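Local coordinates for variant surface glycoprotein MITAT 1.1 (PDB 5LY9) that forms the dense protein coat of the African trypanosome, whose serial replacement by antigenically distinct versions lets the parasite evade host immunity, at residues T9-L14 with K139-E144; I42-Y47 with H341-L346; G70-K75 with Y264-G269. One frame throughout, in Å; residues are numbered along the deposited sequence.

How the contacts relate
The three contacts sit at two levels of the elongated N-terminal domain of an A-type variant surface glycoprotein. Contact 1 joins helix 8-21 to a small antiparallel sheet, with its centre about 49 Å from that of contact 2 and about 47 Å from that of contact 3, across the chain's centre. Contacts 2 and 3 touch, their centres about 14 Å apart, because helices 24-55 and 62-114, consecutive in the chain, pack side by side. Contact 3 is nested within the loop that contact 2 closes, while contact 1 interleaves with both. Contacts 2 and 3 also reach the second subunit, and one glycan chain borders both, so dimer interface and carbohydrate meet there.

Contact 1 (T9-L14 with K139-E144); sequences TAWKPL and KLDDQE
The six-membered end of the Trp11 indole meets the hairpin tip. At its edge, near the ring plane, lies Asp141 OD2, 4.1 Å from Trp11 CH2, the carboxylate plane turned 43° from that of the indole. Leu140 approaches obliquely, its CB 3.8 Å from Trp11 CZ3. Trp11 takes the crowded position about chi1, CG between the backbone N and the carbonyl carbon (59°), while its NE1 is held at the far end by Val125 O. Asp141 is likewise fixed from outside, OD1 accepting from Thr134 N.

Lys12 supplies the charged link. Its chain runs extended beyond CG and ends at Asp142, where NZ lies 2.6 Å from OD1 in a short salt bridge on the syn lone pair of that oxygen; the two side chains cross at about a right angle. Asp141 OD2 stays 4.8 Å from Lys12 NZ, so it may add to the attraction without pairing. Nearer the backbone, Gln143 slides past Lys12 in the opposite direction, with Gln143 CB 4.1 Å from Lys12 CG. A bend at chi2 carries Gln143 NE2 to a hydrogen bond with Glu144 O, 2.7 Å away.

Leu140 N and Gln143 O, 2.8 Å apart, are hydrogen-bonded, as are Gln143 N and Leu140 O: a type II' turn closing a beta hairpin with a two-residue loop, clasped against helix 8-21 just ahead of the Cys15-Cys145 disulfide.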
loop_
_atom_site.group_PDB
_atom_site.type_symbol
_atom_site.label_atom_id
_atom_site.label_comp_id
_atom_site.label_asym_id
_atom_site.label_seq_id
_atom_site.Cartn_x
_atom_site.Cartn_y
_atom_site.Cartn_z
ATOM N N THR A 9 22.525 2.761 -26.012
ATOM C CA THR A 9 21.236 2.417 -26.623
ATOM C C THR A 9 20.542 1.325 -25.787
ATOM O O THR A 9 19.299 1.259 -25.787
ATOM C CB THR A 9 21.390 1.909 -28.065
ATOM O OG1 THR A 9 22.369 0.896 -28.069
ATOM C CG2 THR A 9 21.757 3.003 -28.991
ATOM N N ALA A 10 21.325 0.507 -25.060
ATOM C CA ALA A 10 20.784 -0.542 -24.217
ATOM C C ALA A 10 20.580 -0.125 -22.780
ATOM O O ALA A 10 19.549 -0.515 -22.182
ATOM C CB ALA A 10 21.671 -1.800 -24.283
ATOM N N TRP A 11 21.521 0.576 -22.167
ATOM C CA TRP A 11 21.333 0.969 -20.752
ATOM C C TRP A 11 20.523 2.243 -20.543
ATOM O O TRP A 11 19.955 2.452 -19.468
ATOM C CB TRP A 11 22.654 1.025 -19.961
ATOM C CG TRP A 11 23.674 1.933 -20.440
ATOM C CD1 TRP A 11 24.781 1.609 -21.172
ATOM C CD2 TRP A 11 23.771 3.347 -20.206
ATOM N NE1 TRP A 11 25.521 2.729 -21.403
ATOM C CE2 TRP A 11 24.964 3.791 -20.792
ATOM C CE3 TRP A 11 22.995 4.263 -19.540
ATOM C CZ2 TRP A 11 25.323 5.084 -20.787
ATOM C CZ3 TRP A 11 23.362 5.509 -19.503
ATOM C CH2 TRP A 11 24.534 5.945 -20.127
ATOM N N LYS A 12 20.504 3.151 -21.475
ATOM C CA LYS A 12 19.692 4.373 -21.249
ATOM C C LYS A 12 18.205 4.078 -21.045
ATOM O O LYS A 12 17.598 4.641 -20.113
ATOM C CB LYS A 12 19.940 5.416 -22.307
ATOM C CG LYS A 12 21.215 6.248 -21.982
ATOM C CD LYS A 12 21.365 7.397 -23.034
ATOM C CE LYS A 12 22.669 8.114 -22.739
ATOM N NZ LYS A 12 22.867 9.269 -23.659
ATOM N N PRO A 13 17.669 3.119 -21.793
ATOM C CA PRO A 13 16.257 2.754 -21.512
ATOM C C PRO A 13 16.061 2.179 -20.100
ATOM O O PRO A 13 14.964 2.337 -19.517
ATOM C CB PRO A 13 15.940 1.724 -22.594
ATOM C CG PRO A 13 16.791 2.133 -23.716
ATOM C CD PRO A 13 18.093 2.619 -23.113
ATOM N N LEU A 14 17.052 1.481 -19.551
ATOM C CA LEU A 14 16.967 1.022 -18.197
ATOM C C LEU A 14 17.006 2.164 -17.207
ATOM O O LEU A 14 16.273 2.138 -16.220
ATOM C CB LEU A 14 18.070 -0.017 -17.844
ATOM C CG LEU A 14 17.896 -1.356 -18.619
ATOM C CD1 LEU A 14 19.179 -2.133 -18.535
ATOM C CD2 LEU A 14 16.728 -2.175 -18.108
ATOM N N LYS A 139 23.058 11.746 -12.825
ATOM C CA LYS A 139 23.031 11.560 -14.271
ATOM C C LYS A 139 24.161 10.626 -14.746
ATOM O O LYS A 139 25.283 10.682 -14.216
ATOM C CB LYS A 139 23.272 12.886 -14.966
ATOM C CG LYS A 139 22.233 13.949 -14.702
ATOM C CD LYS A 139 22.660 15.299 -15.240
ATOM C CE LYS A 139 23.925 15.958 -14.710
ATOM N NZ LYS A 139 23.656 16.429 -13.387
ATOM N N LEU A 140 23.867 9.822 -15.757
ATOM C CA LEU A 140 24.874 9.105 -16.491
ATOM C C LEU A 140 24.799 9.658 -17.877
ATOM O O LEU A 140 23.808 9.558 -18.545
ATOM C CB LEU A 140 24.583 7.584 -16.547
ATOM C CG LEU A 140 25.117 6.748 -15.451
ATOM C CD1 LEU A 140 24.616 5.291 -15.674
ATOM C CD2 LEU A 140 26.630 6.816 -15.346
ATOM N N ASP A 141 25.909 10.261 -18.291
ATOM C CA ASP A 141 25.908 11.216 -19.390
ATOM C C ASP A 141 24.742 12.186 -19.303
ATOM O O ASP A 141 24.611 12.979 -18.359
ATOM C CB ASP A 141 25.945 10.447 -20.683
ATOM C CG ASP A 141 27.313 9.747 -20.934
ATOM O OD1 ASP A 141 28.473 10.157 -20.496
ATOM O OD2 ASP A 141 27.161 8.762 -21.635
ATOM N N ASP A 142 23.894 12.180 -20.269
ATOM C CA ASP A 142 22.834 13.165 -20.165
ATOM C C ASP A 142 21.546 12.575 -19.605
ATOM O O ASP A 142 20.551 13.232 -19.679
ATOM C CB ASP A 142 22.599 13.798 -21.524
ATOM C CG ASP A 142 22.272 12.808 -22.606
ATOM O OD1 ASP A 142 22.617 11.602 -22.477
ATOM O OD2 ASP A 142 21.692 13.265 -23.657
ATOM N N GLN A 143 21.554 11.336 -19.105
ATOM C CA GLN A 143 20.328 10.641 -18.724
ATOM C C GLN A 143 20.242 10.553 -17.193
ATOM O O GLN A 143 21.168 10.032 -16.561
ATOM C CB GLN A 143 20.354 9.244 -19.328
ATOM C CG GLN A 143 19.205 8.313 -18.974
ATOM C CD GLN A 143 17.828 8.889 -19.118
ATOM O OE1 GLN A 143 17.504 9.313 -20.239
ATOM N NE2 GLN A 143 16.962 8.895 -17.999
ATOM N N GLU A 144 19.138 11.017 -16.620
ATOM C CA GLU A 144 18.917 10.788 -15.208
ATOM C C GLU A 144 18.955 9.272 -14.948
ATOM O O GLU A 144 18.313 8.463 -15.653
ATOM C CB GLU A 144 17.600 11.366 -14.791
ATOM C CG GLU A 144 17.286 11.267 -13.361
ATOM C CD GLU A 144 18.126 12.055 -12.384
ATOM O OE1 GLU A 144 19.034 12.821 -12.752
ATOM O OE2 GLU A 144 17.802 11.921 -11.152
#

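Contact 2 (I42-Y47 with H341-L346); sequences IKAAEY and HDTVEL. With NAG (2-acetamido-2-deoxy-beta-D-glucopyranose), chain C.
Tyr47 OH is gripped by two hydrogen bonds, both from the second subunit: one to Glu46 OE2 and one from Asn77 ND2 of that chain. The converse bond joins Glu46 OE2 here to Tyr47 OH of the second subunit. Glu46 is buried, and its other oxygen is paired within its own helix: Lys43 NZ makes a salt bridge to Glu46 OE1 at 2.7 Å, using the syn lone pair of that oxygen. Lys43 NZ has a second bond, to Asn77 OD1 of its own chain. The positive charge of Lys43 probably stabilises Glu46 as the ionised carboxylate at this dimer interface.

Nearer the backbone than the hydroxyl, the tyrosine ring meets the other segment. Its chi1 (-83°) carries the ring toward helix 343-367, and chi2 (-48°) turns one face to the backbone of Leu346, whose C lies 4.3 Å above the Tyr47 ring plane and toward the rim. Leu346 CB meets Tyr47 CB at 3.8 Å, and the two side chains cross obliquely. Here the first turn of helix 343-367 packs just past the middle of helix 24-55, part of the helical bundle of the VSG N-terminal domain. Asp342 is the N-cap of that turn, its OD2 accepting from Glu345 N at 2.9 Å and 169° through the anti lone pair.

Leu346 reaches back along helix 24-55 with CD1, 3.6 Å from Ala44 CB. At the neighbouring Ala45, the acetamido O7 of the second GlcNAc (chain C) comes to 3.1 Å from CA.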
loop_
_atom_site.group_PDB
_atom_site.type_symbol
_atom_site.label_atom_id
_atom_site.label_comp_id
_atom_site.label_asym_id
_atom_site.label_seq_id
_atom_site.Cartn_x
_atom_site.Cartn_y
_atom_site.Cartn_z
ATOM N N ILE A 42 -18.534 10.973 -0.146
ATOM C CA ILE A 42 -19.837 10.303 -0.198
ATOM C C ILE A 42 -20.401 10.127 1.188
ATOM O O ILE A 42 -21.652 10.287 1.384
ATOM C CB ILE A 42 -19.763 8.982 -0.989
ATOM C CG1 ILE A 42 -19.337 9.249 -2.443
ATOM C CG2 ILE A 42 -21.097 8.295 -1.116
ATOM C CD1 ILE A 42 -18.964 7.978 -3.137
ATOM N N LYS A 43 -19.563 9.836 2.157
ATOM C CA LYS A 43 -20.007 9.871 3.566
ATOM C C LYS A 43 -20.510 11.229 3.947
ATOM O O LYS A 43 -21.546 11.328 4.638
ATOM C CB LYS A 43 -18.907 9.389 4.518
ATOM C CG LYS A 43 -19.248 9.363 5.968
ATOM C CD LYS A 43 -20.388 8.452 6.391
ATOM C CE LYS A 43 -20.099 6.959 6.267
ATOM N NZ LYS A 43 -21.230 5.973 6.444
ATOM N N ALA A 44 -19.789 12.290 3.539
ATOM C CA ALA A 44 -20.280 13.631 3.875
ATOM C C ALA A 44 -21.677 13.866 3.281
ATOM O O ALA A 44 -22.554 14.431 3.923
ATOM C CB ALA A 44 -19.316 14.677 3.413
ATOM N N ALA A 45 -21.914 13.390 2.076
ATOM C CA ALA A 45 -23.215 13.555 1.457
ATOM C C ALA A 45 -24.300 12.778 2.214
ATOM O O ALA A 45 -25.415 13.303 2.431
ATOM C CB ALA A 45 -23.173 13.157 0.005
ATOM N N GLU A 46 -23.987 11.540 2.639
ATOM C CA GLU A 46 -24.855 10.811 3.501
ATOM C C GLU A 46 -25.227 11.625 4.726
ATOM O O GLU A 46 -26.396 11.744 5.093
ATOM C CB GLU A 46 -24.226 9.463 3.894
ATOM C CG GLU A 46 -25.094 8.645 4.833
ATOM C CD GLU A 46 -24.420 7.487 5.500
ATOM O OE1 GLU A 46 -23.283 7.143 5.177
ATOM O OE2 GLU A 46 -25.053 6.868 6.385
ATOM N N TYR A 47 -24.202 12.208 5.346
ATOM C CA TYR A 47 -24.424 12.993 6.561
ATOM C C TYR A 47 -25.325 14.220 6.300
ATOM O O TYR A 47 -26.224 14.517 7.062
ATOM C CB TYR A 47 -23.124 13.420 7.195
ATOM C CG TYR A 47 -22.432 12.441 8.095
ATOM C CD1 TYR A 47 -23.115 11.777 9.086
ATOM C CD2 TYR A 47 -21.062 12.288 8.076
ATOM C CE1 TYR A 47 -22.487 10.856 9.941
ATOM C CE2 TYR A 47 -20.434 11.402 8.951
ATOM C CZ TYR A 47 -21.149 10.702 9.883
ATOM O OH TYR A 47 -20.534 9.891 10.821
ATOM N N HIS A 341 -17.808 20.435 4.943
ATOM C CA HIS A 341 -17.330 19.210 4.242
ATOM C C HIS A 341 -16.644 18.180 5.177
ATOM O O HIS A 341 -16.520 17.009 4.798
ATOM C CB HIS A 341 -16.369 19.622 3.124
ATOM C CG HIS A 341 -15.091 20.210 3.620
ATOM N ND1 HIS A 341 -14.013 19.441 4.029
ATOM C CD2 HIS A 341 -14.736 21.501 3.836
ATOM C CE1 HIS A 341 -13.066 20.236 4.501
ATOM N NE2 HIS A 341 -13.464 21.495 4.356
ATOM N N ASP A 342 -16.239 18.610 6.367
ATOM C CA ASP A 342 -15.455 17.770 7.243
ATOM C C ASP A 342 -16.333 16.704 7.842
ATOM O O ASP A 342 -17.339 17.029 8.496
ATOM C CB ASP A 342 -14.802 18.601 8.311
ATOM C CG ASP A 342 -13.934 17.787 9.214
ATOM O OD1 ASP A 342 -12.790 17.418 8.813
ATOM O OD2 ASP A 342 -14.407 17.423 10.294
ATOM N N THR A 343 -15.935 15.439 7.691
ATOM C CA THR A 343 -16.759 14.362 8.191
ATOM C C THR A 343 -16.920 14.336 9.685
ATOM O O THR A 343 -17.948 13.941 10.168
ATOM C CB THR A 343 -16.316 12.955 7.737
ATOM O OG1 THR A 343 -14.992 12.750 8.146
ATOM C CG2 THR A 343 -16.374 12.849 6.216
ATOM N N VAL A 344 -15.901 14.706 10.423
ATOM C CA VAL A 344 -16.021 14.734 11.875
ATOM C C VAL A 344 -17.026 15.796 12.286
ATOM O O VAL A 344 -17.947 15.558 13.101
ATOM C CB VAL A 344 -14.629 15.010 12.549
ATOM C CG1 VAL A 344 -14.808 15.255 14.027
ATOM C CG2 VAL A 344 -13.768 13.826 12.302
ATOM N N GLU A 345 -16.888 16.980 11.718
ATOM C CA GLU A 345 -17.906 18.016 11.964
ATOM C C GLU A 345 -19.309 17.603 11.643
ATOM O O GLU A 345 -20.222 17.887 12.413
ATOM C CB GLU A 345 -17.642 19.285 11.153
ATOM C CG GLU A 345 -16.393 20.002 11.631
ATOM C CD GLU A 345 -16.079 21.287 10.854
ATOM O OE1 GLU A 345 -16.983 21.828 10.148
ATOM O OE2 GLU A 345 -14.849 21.725 10.923
ATOM N N LEU A 346 -19.481 16.953 10.498
ATOM C CA LEU A 346 -20.828 16.553 10.072
ATOM C C LEU A 346 -21.404 15.503 10.988
ATOM O O LEU A 346 -22.558 15.540 11.331
ATOM C CB LEU A 346 -20.810 16.054 8.638
ATOM C CG LEU A 346 -20.617 17.225 7.679
ATOM C CD1 LEU A 346 -20.207 16.664 6.332
ATOM C CD2 LEU A 346 -21.877 18.128 7.499
HETATM C C1 NAG C . -21.527 17.005 -2.969
HETATM C C2 NAG C . -22.196 17.646 -1.791
HETATM C C3 NAG C . -22.123 19.173 -1.822
HETATM C C4 NAG C . -20.687 19.645 -2.070
HETATM C C5 NAG C . -20.194 18.911 -3.310
HETATM C C6 NAG C . -18.788 19.272 -3.748
HETATM C C7 NAG C . -24.096 16.782 -0.558
HETATM C C8 NAG C . -25.570 16.574 -0.539
HETATM N N2 NAG C . -23.611 17.307 -1.660
HETATM O O3 NAG C . -22.621 19.771 -0.594
HETATM O O4 NAG C . -20.550 21.113 -2.082
HETATM O O5 NAG C . -20.208 17.480 -3.067
HETATM O O6 NAG C . -17.932 18.994 -2.671
HETATM O O7 NAG C . -23.363 16.442 0.337
#

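Contact 3 (G70-K75 with Y264-G269); sequences GYFARK and YTNETG. With NAG (2-acetamido-2-deoxy-beta-D-glucopyranose), chain B.
Tyr71 OH receives the backbone N-H of Glu267, with OH and Glu267 N 2.9 Å apart and an N-H...O angle of 155°. Tyr71 reaches it because CG is anti to the backbone N (chi1 165°), swinging the ring off the helix toward the loop. Alongside, Lys75 bends at chi2 and chi3 so that NZ comes 2.9 Å from Thr265 O in a weak hydrogen bond, with a second weak bond to Leu262 O. Lys75 CG covers one face of the Tyr71 ring, 3.8 Å above its plane and toward the rim. At the ring edge lies Glu267 OE1, 3.7 Å from Tyr71 CE1. Asn266 OD1 points to the edge of Phe72, near its ring plane and 3.8 Å from CE1. Tyr71 CD2 lies over one face of Phe72.

Asn266-Glu267-Thr268 is an N-glycosylation sequon, and Asn266 ND2 bears the first GlcNAc (chain B). Through the Tyr71 bond to Glu267 N and the weak Lys75 bond to Thr265 O, helix 62-114 grips the backbone on either side of the glycosylated residue. The sugar also reaches the phenyl group, its C6 3.7 Å from Phe72 CZ in an oblique approach.

Further out, a water bridges Lys75 NZ, from which it accepts, and Glu267 OE2, to which it donates across 2.5 Å. The two charges stay beyond salt-bridge range and probably attract through it. Glu267 OE2 is also held by Thr276 OG1 at the start of helix 275-285, and Thr265 OG1 by Asp261 O. Arg74 forms a salt bridge with Asp348 of the second subunit.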
loop_
_atom_site.group_PDB
_atom_site.type_symbol
_atom_site.label_atom_id
_atom_site.label_comp_id
_atom_site.label_asym_id
_atom_site.label_seq_id
_atom_site.Cartn_x
_atom_site.Cartn_y
_atom_site.Cartn_z
ATOM N N GLY A 70 -29.981 6.920 1.683
ATOM C CA GLY A 70 -29.698 5.466 1.562
ATOM C C GLY A 70 -28.708 5.163 0.489
ATOM O O GLY A 70 -27.826 4.288 0.681
ATOM N N TYR A 71 -28.812 5.875 -0.649
ATOM C CA TYR A 71 -27.887 5.723 -1.738
ATOM C C TYR A 71 -26.472 6.098 -1.365
ATOM O O TYR A 71 -25.514 5.334 -1.563
ATOM C CB TYR A 71 -28.388 6.478 -2.945
ATOM C CG TYR A 71 -27.401 6.704 -3.993
ATOM C CD1 TYR A 71 -27.221 5.811 -5.009
ATOM C CD2 TYR A 71 -26.639 7.840 -3.960
ATOM C CE1 TYR A 71 -26.248 6.005 -5.929
ATOM C CE2 TYR A 71 -25.664 8.050 -4.838
ATOM C CZ TYR A 71 -25.472 7.143 -5.873
ATOM O OH TYR A 71 -24.506 7.428 -6.862
ATOM N N PHE A 72 -26.328 7.262 -0.798
ATOM C CA PHE A 72 -24.979 7.666 -0.404
ATOM C C PHE A 72 -24.403 6.735 0.659
ATOM O O PHE A 72 -23.220 6.391 0.612
ATOM C CB PHE A 72 -24.972 9.119 0.145
ATOM C CG PHE A 72 -25.266 10.163 -0.907
ATOM C CD1 PHE A 72 -24.546 10.217 -2.069
ATOM C CD2 PHE A 72 -26.233 11.132 -0.693
ATOM C CE1 PHE A 72 -24.798 11.179 -3.085
ATOM C CE2 PHE A 72 -26.534 12.074 -1.689
ATOM C CZ PHE A 72 -25.833 12.087 -2.863
ATOM N N ALA A 73 -25.213 6.322 1.614
ATOM C CA ALA A 73 -24.761 5.308 2.579
ATOM C C ALA A 73 -24.271 4.027 1.925
ATOM O O ALA A 73 -23.151 3.585 2.221
ATOM C CB ALA A 73 -25.842 4.997 3.564
ATOM N N ARG A 74 -25.045 3.449 1.040
ATOM C CA ARG A 74 -24.555 2.239 0.345
ATOM C C ARG A 74 -23.260 2.508 -0.352
ATOM O O ARG A 74 -22.362 1.666 -0.352
ATOM C CB ARG A 74 -25.569 1.630 -0.657
ATOM C CG ARG A 74 -26.670 0.867 0.018
ATOM C CD ARG A 74 -27.266 -0.169 -0.929
ATOM N NE ARG A 74 -28.326 -0.908 -0.293
ATOM C CZ ARG A 74 -29.123 -1.747 -0.914
ATOM N NH1 ARG A 74 -28.969 -2.025 -2.220
ATOM N NH2 ARG A 74 -30.078 -2.334 -0.235
ATOM N N LYS A 75 -23.163 3.656 -1.006
ATOM C CA LYS A 75 -22.002 3.925 -1.819
ATOM C C LYS A 75 -20.753 4.151 -0.986
ATOM O O LYS A 75 -19.682 3.666 -1.361
ATOM C CB LYS A 75 -22.216 5.074 -2.758
ATOM C CG LYS A 75 -23.190 4.689 -3.888
ATOM C CD LYS A 75 -22.616 3.681 -4.920
ATOM C CE LYS A 75 -21.519 4.290 -5.760
ATOM N NZ LYS A 75 -20.603 3.375 -6.452
ATOM N N TYR A 264 -15.780 3.740 -6.202
ATOM C CA TYR A 264 -15.444 4.899 -5.407
ATOM C C TYR A 264 -15.989 6.203 -5.959
ATOM O O TYR A 264 -15.602 7.256 -5.482
ATOM C CB TYR A 264 -13.890 5.021 -5.237
ATOM C CG TYR A 264 -13.247 3.686 -4.937
ATOM C CD1 TYR A 264 -13.573 2.959 -3.794
ATOM C CD2 TYR A 264 -12.295 3.125 -5.824
ATOM C CE1 TYR A 264 -13.006 1.716 -3.582
ATOM C CE2 TYR A 264 -11.698 1.922 -5.583
ATOM C CZ TYR A 264 -12.047 1.179 -4.454
ATOM O OH TYR A 264 -11.515 -0.047 -4.201
ATOM N N THR A 265 -16.999 6.104 -6.847
ATOM C CA THR A 265 -17.602 7.273 -7.451
ATOM C C THR A 265 -19.083 7.103 -7.485
ATOM O O THR A 265 -19.595 5.986 -7.340
ATOM C CB THR A 265 -17.114 7.451 -8.921
ATOM O OG1 THR A 265 -17.193 6.212 -9.610
ATOM C CG2 THR A 265 -15.668 7.888 -8.952
ATOM N N ASN A 266 -19.775 8.213 -7.624
ATOM C CA ASN A 266 -21.213 8.203 -7.824
ATOM C C ASN A 266 -21.608 7.530 -9.119
ATOM O O ASN A 266 -20.908 7.579 -10.134
ATOM C CB ASN A 266 -21.726 9.637 -7.787
ATOM C CG ASN A 266 -21.714 10.266 -6.370
ATOM O OD1 ASN A 266 -22.189 9.672 -5.359
ATOM N ND2 ASN A 266 -21.257 11.498 -6.303
ATOM N N GLU A 267 -22.760 6.878 -9.095
ATOM C CA GLU A 267 -23.321 6.243 -10.297
ATOM C C GLU A 267 -23.799 7.331 -11.254
ATOM O O GLU A 267 -24.097 8.454 -10.849
ATOM C CB GLU A 267 -24.439 5.293 -9.900
ATOM C CG GLU A 267 -23.829 4.144 -9.098
ATOM C CD GLU A 267 -24.818 3.100 -8.526
ATOM O OE1 GLU A 267 -26.049 3.344 -8.534
ATOM O OE2 GLU A 267 -24.308 2.136 -7.918
ATOM N N THR A 268 -23.794 6.980 -12.530
ATOM C CA THR A 268 -24.127 7.833 -13.661
ATOM C C THR A 268 -25.220 7.195 -14.549
ATOM O O THR A 268 -25.598 6.074 -14.408
ATOM C CB THR A 268 -22.884 8.095 -14.558
ATOM O OG1 THR A 268 -22.498 6.871 -15.184
ATOM C CG2 THR A 268 -21.786 8.611 -13.761
ATOM N N GLY A 269 -25.787 8.038 -15.392
ATOM C CA GLY A 269 -26.810 7.685 -16.322
ATOM C C GLY A 269 -28.214 7.925 -15.746
ATOM O O GLY A 269 -28.414 8.438 -14.644
HETATM C C1 NAG B . -21.239 12.252 -5.084
HETATM C C2 NAG B . -19.962 13.029 -4.803
HETATM C C3 NAG B . -20.106 13.943 -3.637
HETATM C C4 NAG B . -21.315 14.850 -3.905
HETATM C C5 NAG B . -22.553 14.002 -4.157
HETATM C C6 NAG B . -23.823 14.789 -4.510
HETATM C C7 NAG B . -17.852 11.956 -5.402
HETATM C C8 NAG B . -16.764 10.979 -5.052
HETATM N N2 NAG B . -18.868 12.100 -4.545
HETATM O O3 NAG B . -18.939 14.746 -3.519
HETATM O O4 NAG B . -21.517 15.616 -2.721
HETATM O O5 NAG B . -22.305 13.181 -5.269
HETATM O O6 NAG B . -23.529 15.734 -5.551
HETATM O O7 NAG B . -17.827 12.575 -6.441
HETATM O O HOH W 1 -21.906 1.396 -7.875
#